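Local atomic coordinates of universal stress protein (Archaeoglobus fulgidus, PDB entry 6HCD), a protein that is of uncertain function but belongs to the universal stress protein A family, whose members include nucleotide-binding proteins linked to survival under stress. Residues A[111-115]-A[116-120]; A[124-127]-A[128-132]. One frame throughout, in Å; residues are numbered along the deposited sequence.

Contact 1 (A[111-115]-A[116-120]); sequences DFADE and VDAIA
Val-116 leaves the last turn of the helix with its side chain folded back on Phe-112. Its CB lies 3.8 Å from Phe-112 O. From there CG2 stays by the backbone, 3.4 Å from Phe-112 O, while CG1, set beside the Val-116 backbone N (chi1 -56°), reaches the ring. CG1 lies over one face in a CH-pi contact, 4.0 Å from the Phe-112 ring centroid and 22° off the normal, shifted toward the rim so that CZ is the nearest ring atom at 3.7 Å. The backbone helps: Val-116 N donates to Phe-112 O at 3.0 Å. Beyond it a Schellman motif ends the helix. Asp-117 turns to positive phi and gives a 3.2 Å bond from its N to Asp-114 O, and Ala-118 N makes a nearly straight 2.9 Å bond to Ala-113 O. The motif's apolar pair is Ala-113 CB against Ala-118 CB, 4.1 Å apart. A water donates to Asp-114 O, and weakly to Asp-117 OD1. An alanine in place of Phe-112 is likely to leave Val-116 CG1 without its ring face and open a gap toward the sheet. That ring rests on Val-28, Tyr-57 and Val-59 and meets His-97, so the end of helix 105-115 is packed on strands 27-30 and 56-62 just before the chain enters strand 120-128.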
loop_
_atom_site.group_PDB
_atom_site.type_symbol
_atom_site.label_atom_id
_atom_site.label_comp_id
_atom_site.label_asym_id
_atom_site.label_seq_id
_atom_site.Cartn_x
_atom_site.Cartn_y
_atom_site.Cartn_z
ATOM N N ASP A 111 6.872 1.421 -13.944
ATOM C CA ASP A 111 6.583 1.340 -15.376
ATOM C C ASP A 111 6.049 -0.054 -15.732
ATOM O O ASP A 111 5.108 -0.170 -16.488
ATOM C CB ASP A 111 7.820 1.685 -16.208
ATOM C CG ASP A 111 8.195 3.152 -16.140
ATOM O OD1 ASP A 111 7.383 3.950 -15.624
ATOM O OD2 ASP A 111 9.303 3.473 -16.582
ATOM N N PHE A 112 6.664 -1.107 -15.177
ATOM C CA PHE A 112 6.216 -2.474 -15.400
ATOM C C PHE A 112 4.741 -2.628 -14.993
ATOM O O PHE A 112 3.949 -3.210 -15.742
ATOM C CB PHE A 112 7.069 -3.482 -14.622
ATOM C CG PHE A 112 6.656 -4.911 -14.857
ATOM C CD1 PHE A 112 7.036 -5.570 -16.014
ATOM C CD2 PHE A 112 5.849 -5.585 -13.950
ATOM C CE1 PHE A 112 6.643 -6.875 -16.246
ATOM C CE2 PHE A 112 5.465 -6.898 -14.178
ATOM C CZ PHE A 112 5.842 -7.531 -15.338
ATOM N N ALA A 113 4.391 -2.126 -13.801
ATOM C CA ALA A 113 3.029 -2.207 -13.279
ATOM C C ALA A 113 2.042 -1.526 -14.242
ATOM O O ALA A 113 0.959 -2.039 -14.469
ATOM C CB ALA A 113 2.966 -1.594 -11.906
ATOM N N ASP A 114 2.431 -0.381 -14.796
ATOM C CA ASP A 114 1.584 0.324 -15.800
ATOM C C ASP A 114 1.486 -0.504 -17.090
ATOM O O ASP A 114 0.422 -0.618 -17.683
ATOM C CB ASP A 114 2.110 1.734 -16.068
ATOM C CG ASP A 114 1.887 2.701 -14.923
ATOM O OD1 ASP A 114 1.063 2.384 -14.033
ATOM O OD2 ASP A 114 2.556 3.758 -14.915
ATOM N N GLU A 115 2.605 -1.100 -17.510
ATOM C CA GLU A 115 2.678 -1.849 -18.770
ATOM C C GLU A 115 1.741 -3.066 -18.726
ATOM O O GLU A 115 1.167 -3.419 -19.743
ATOM C CB GLU A 115 4.116 -2.266 -19.070
ATOM C CG GLU A 115 4.998 -1.107 -19.502
ATOM C CD GLU A 115 6.483 -1.249 -19.202
ATOM O OE1 GLU A 115 6.920 -2.355 -18.870
ATOM O OE2 GLU A 115 7.190 -0.244 -19.287
ATOM N N VAL A 116 1.604 -3.711 -17.560
ATOM C CA VAL A 116 0.795 -4.931 -17.437
ATOM C C VAL A 116 -0.585 -4.611 -16.845
ATOM O O VAL A 116 -1.354 -5.535 -16.578
ATOM C CB VAL A 116 1.507 -6.036 -16.637
ATOM C CG1 VAL A 116 2.851 -6.371 -17.254
ATOM C CG2 VAL A 116 1.644 -5.685 -15.163
ATOM N N ASP A 117 -0.888 -3.326 -16.637
ATOM C CA ASP A 117 -2.165 -2.871 -16.086
ATOM C C ASP A 117 -2.462 -3.585 -14.756
ATOM O O ASP A 117 -3.548 -4.143 -14.571
ATOM C CB ASP A 117 -3.302 -3.062 -17.094
ATOM C CG ASP A 117 -4.578 -2.303 -16.749
ATOM O OD1 ASP A 117 -4.498 -1.294 -16.034
ATOM O OD2 ASP A 117 -5.650 -2.734 -17.196
ATOM N N ALA A 118 -1.486 -3.550 -13.834
ATOM C CA ALA A 118 -1.556 -4.269 -12.559
ATOM C C ALA A 118 -2.712 -3.731 -11.713
ATOM O O ALA A 118 -3.018 -2.514 -11.754
ATOM C CB ALA A 118 -0.244 -4.121 -11.815
ATOM N N ILE A 119 -3.335 -4.621 -10.938
ATOM C CA ILE A 119 -4.369 -4.227 -9.967
ATOM C C ILE A 119 -3.687 -3.450 -8.832
ATOM O O ILE A 119 -4.224 -2.465 -8.311
ATOM C CB ILE A 119 -5.124 -5.458 -9.423
ATOM C CG1 ILE A 119 -5.931 -6.162 -10.515
ATOM C CG2 ILE A 119 -6.005 -5.065 -8.248
ATOM C CD1 ILE A 119 -6.602 -7.445 -10.082
ATOM N N ALA A 120 -2.508 -3.938 -8.425
ATOM C CA ALA A 120 -1.735 -3.312 -7.365
ATOM C C ALA A 120 -0.289 -3.801 -7.441
ATOM O O ALA A 120 0.004 -4.831 -8.082
ATOM C CB ALA A 120 -2.339 -3.630 -6.010
HETATM O O HOH W 1 -1.764 0.588 -16.952
#

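Contact 2 (A[124-127]-A[128-132]); sequences GIRK and RSPTG
Arg-128 N reaches back two residues to Arg-126 O, a 2.8 Å backbone bond with the donor above the carbonyl plane. With Lys-127 between them at phi 73° and psi -63°, this is a classic gamma turn, and it kinks the chain at the end of strand 120-128. A second backbone bond, 2.9 Å from Gly-132 N to Ser-129 O, closes a type I beta turn just beyond.

The charged contacts lie on one side of the kink. Lys-127 and Arg-128 run side by side, pointing the same way, and the bend of the lysine chain at chi2 (75°) helps bring its ammonium group alongside the guanidinium. The like charges Lys-127 NZ and Arg-128 NH2 come within 4.5 Å. A water accepts from both side chains, 3.2 Å from Lys-127 NZ and 2.5 Å from Arg-128 NE, the latter unusually short and its exact length doubtful; the water may partly screen the two charges. Arg-128 also spans the beta turn: NH1 donates to Gly-132 O at 2.9 Å, with the oxygen practically in the guanidinium plane, which should restrain the group's rotation. Within the turn the hydroxyls Ser-129 OG and Thr-131 OG1 share a bond of 3.1 Å, and Ser-129 OG is also bonded to Lys-133 N.

Van der Waals packing is slight: Pro-130 CD sits at the edge of the Arg-126 guanidinium, 4.0 Å from Arg-126 NH2.

The sequence recalls the G-2X-G-9X-G-(S/T) signature of ATP-binding universal stress proteins, with Gly-124 in the first position and Lys-127 where the second glycine would fall. Gly-124 O hydrogen-bonds an unidentified ligand, probably from the crystallisation liquor, which may mark a pocket but is no evidence of nucleotide.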
loop_
_atom_site.group_PDB
_atom_site.type_symbol
_atom_site.label_atom_id
_atom_site.label_comp_id
_atom_site.label_asym_id
_atom_site.label_seq_id
_atom_site.Cartn_x
_atom_site.Cartn_y
_atom_site.Cartn_z
ATOM N N GLY A 124 7.788 -4.705 0.013
ATOM C CA GLY A 124 8.255 -4.733 1.386
ATOM C C GLY A 124 8.840 -3.389 1.810
ATOM O O GLY A 124 9.438 -2.665 1.022
ATOM N N ILE A 125 8.617 -3.056 3.075
ATOM C CA ILE A 125 9.060 -1.833 3.737
ATOM C C ILE A 125 10.034 -2.237 4.840
ATOM O O ILE A 125 9.692 -3.087 5.624
ATOM C CB ILE A 125 7.859 -1.117 4.398
ATOM C CG1 ILE A 125 6.755 -0.776 3.406
ATOM C CG2 ILE A 125 8.294 0.107 5.183
ATOM C CD1 ILE A 125 7.234 -0.043 2.216
ATOM N N ARG A 126 11.158 -1.518 4.937
ATOM C CA ARG A 126 12.253 -1.881 5.825
ATOM C C ARG A 126 11.883 -1.558 7.275
ATOM O O ARG A 126 12.351 -2.224 8.209
ATOM C CB ARG A 126 13.532 -1.156 5.399
ATOM C CG ARG A 126 14.274 -1.817 4.248
ATOM C CD ARG A 126 15.720 -1.357 4.146
ATOM N NE ARG A 126 16.472 -1.539 5.391
ATOM C CZ ARG A 126 17.572 -0.870 5.719
ATOM N NH1 ARG A 126 18.110 -0.022 4.861
ATOM N NH2 ARG A 126 18.125 -1.043 6.907
ATOM N N LYS A 127 11.065 -0.516 7.444
ATOM C CA LYS A 127 10.510 -0.093 8.733
ATOM C C LYS A 127 11.567 0.578 9.635
ATOM O O LYS A 127 11.383 1.740 10.000
ATOM C CB LYS A 127 9.823 -1.257 9.454
ATOM C CG LYS A 127 8.943 -0.856 10.631
ATOM C CD LYS A 127 7.623 -0.230 10.263
ATOM C CE LYS A 127 6.575 -0.400 11.346
ATOM N NZ LYS A 127 6.975 0.250 12.615
ATOM N N ARG A 128 12.624 -0.132 10.055
ATOM C CA ARG A 128 13.572 0.417 11.036
ATOM C C ARG A 128 14.997 0.326 10.488
ATOM O O ARG A 128 15.365 -0.658 9.862
ATOM C CB ARG A 128 13.474 -0.310 12.385
ATOM C CG ARG A 128 12.135 -0.118 13.077
ATOM C CD ARG A 128 12.233 0.441 14.474
ATOM N NE ARG A 128 10.911 0.736 15.016
ATOM C CZ ARG A 128 10.526 1.918 15.491
ATOM N NH1 ARG A 128 11.363 2.939 15.498
ATOM N NH2 ARG A 128 9.301 2.081 15.962
ATOM N N SER A 129 15.791 1.371 10.744
ATOM C CA SER A 129 17.204 1.372 10.442
ATOM C C SER A 129 17.944 0.638 11.561
ATOM O O SER A 129 17.374 0.398 12.632
ATOM C CB SER A 129 17.712 2.790 10.270
ATOM O OG SER A 129 17.897 3.427 11.520
ATOM N N PRO A 130 19.253 0.321 11.373
ATOM C CA PRO A 130 20.086 -0.211 12.455
ATOM C C PRO A 130 20.061 0.626 13.744
ATOM O O PRO A 130 20.235 0.060 14.814
ATOM C CB PRO A 130 21.500 -0.214 11.844
ATOM C CG PRO A 130 21.248 -0.406 10.362
ATOM C CD PRO A 130 19.986 0.388 10.093
ATOM N N THR A 131 19.802 1.941 13.631
ATOM C CA THR A 131 19.757 2.851 14.772
ATOM C C THR A 131 18.308 3.194 15.154
ATOM O O THR A 131 18.107 4.145 15.903
ATOM C CB THR A 131 20.577 4.120 14.500
ATOM O OG1 THR A 131 20.064 4.759 13.327
ATOM C CG2 THR A 131 22.048 3.823 14.322
ATOM N N GLY A 132 17.332 2.404 14.685
ATOM C CA GLY A 132 15.963 2.478 15.170
ATOM C C GLY A 132 15.157 3.590 14.514
ATOM O O GLY A 132 14.037 3.872 14.958
HETATM O O HOH W 2 9.372 -1.110 14.205
#

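The two contacts follow each other along the chain but lie on opposite sides of its centre, about 27 Å apart between centres, with strand 120-128 running from one toward the other. Contact 1 is partly buried and joins a helix end to the sheet; its chemistry is mainly apolar side chains and backbone capping, with the acidic groups kept to the outside. Contact 2 belongs to the surface and involves no helix of its own: two backbone-closed turns carry basic side chains, hydroxyls and a bridging water on the way to strand 134-135, and Lys-127 also packs on Leu-145 of the second subunit. Both use a residue with positive phi, Asp-117 and Lys-127, to turn the chain.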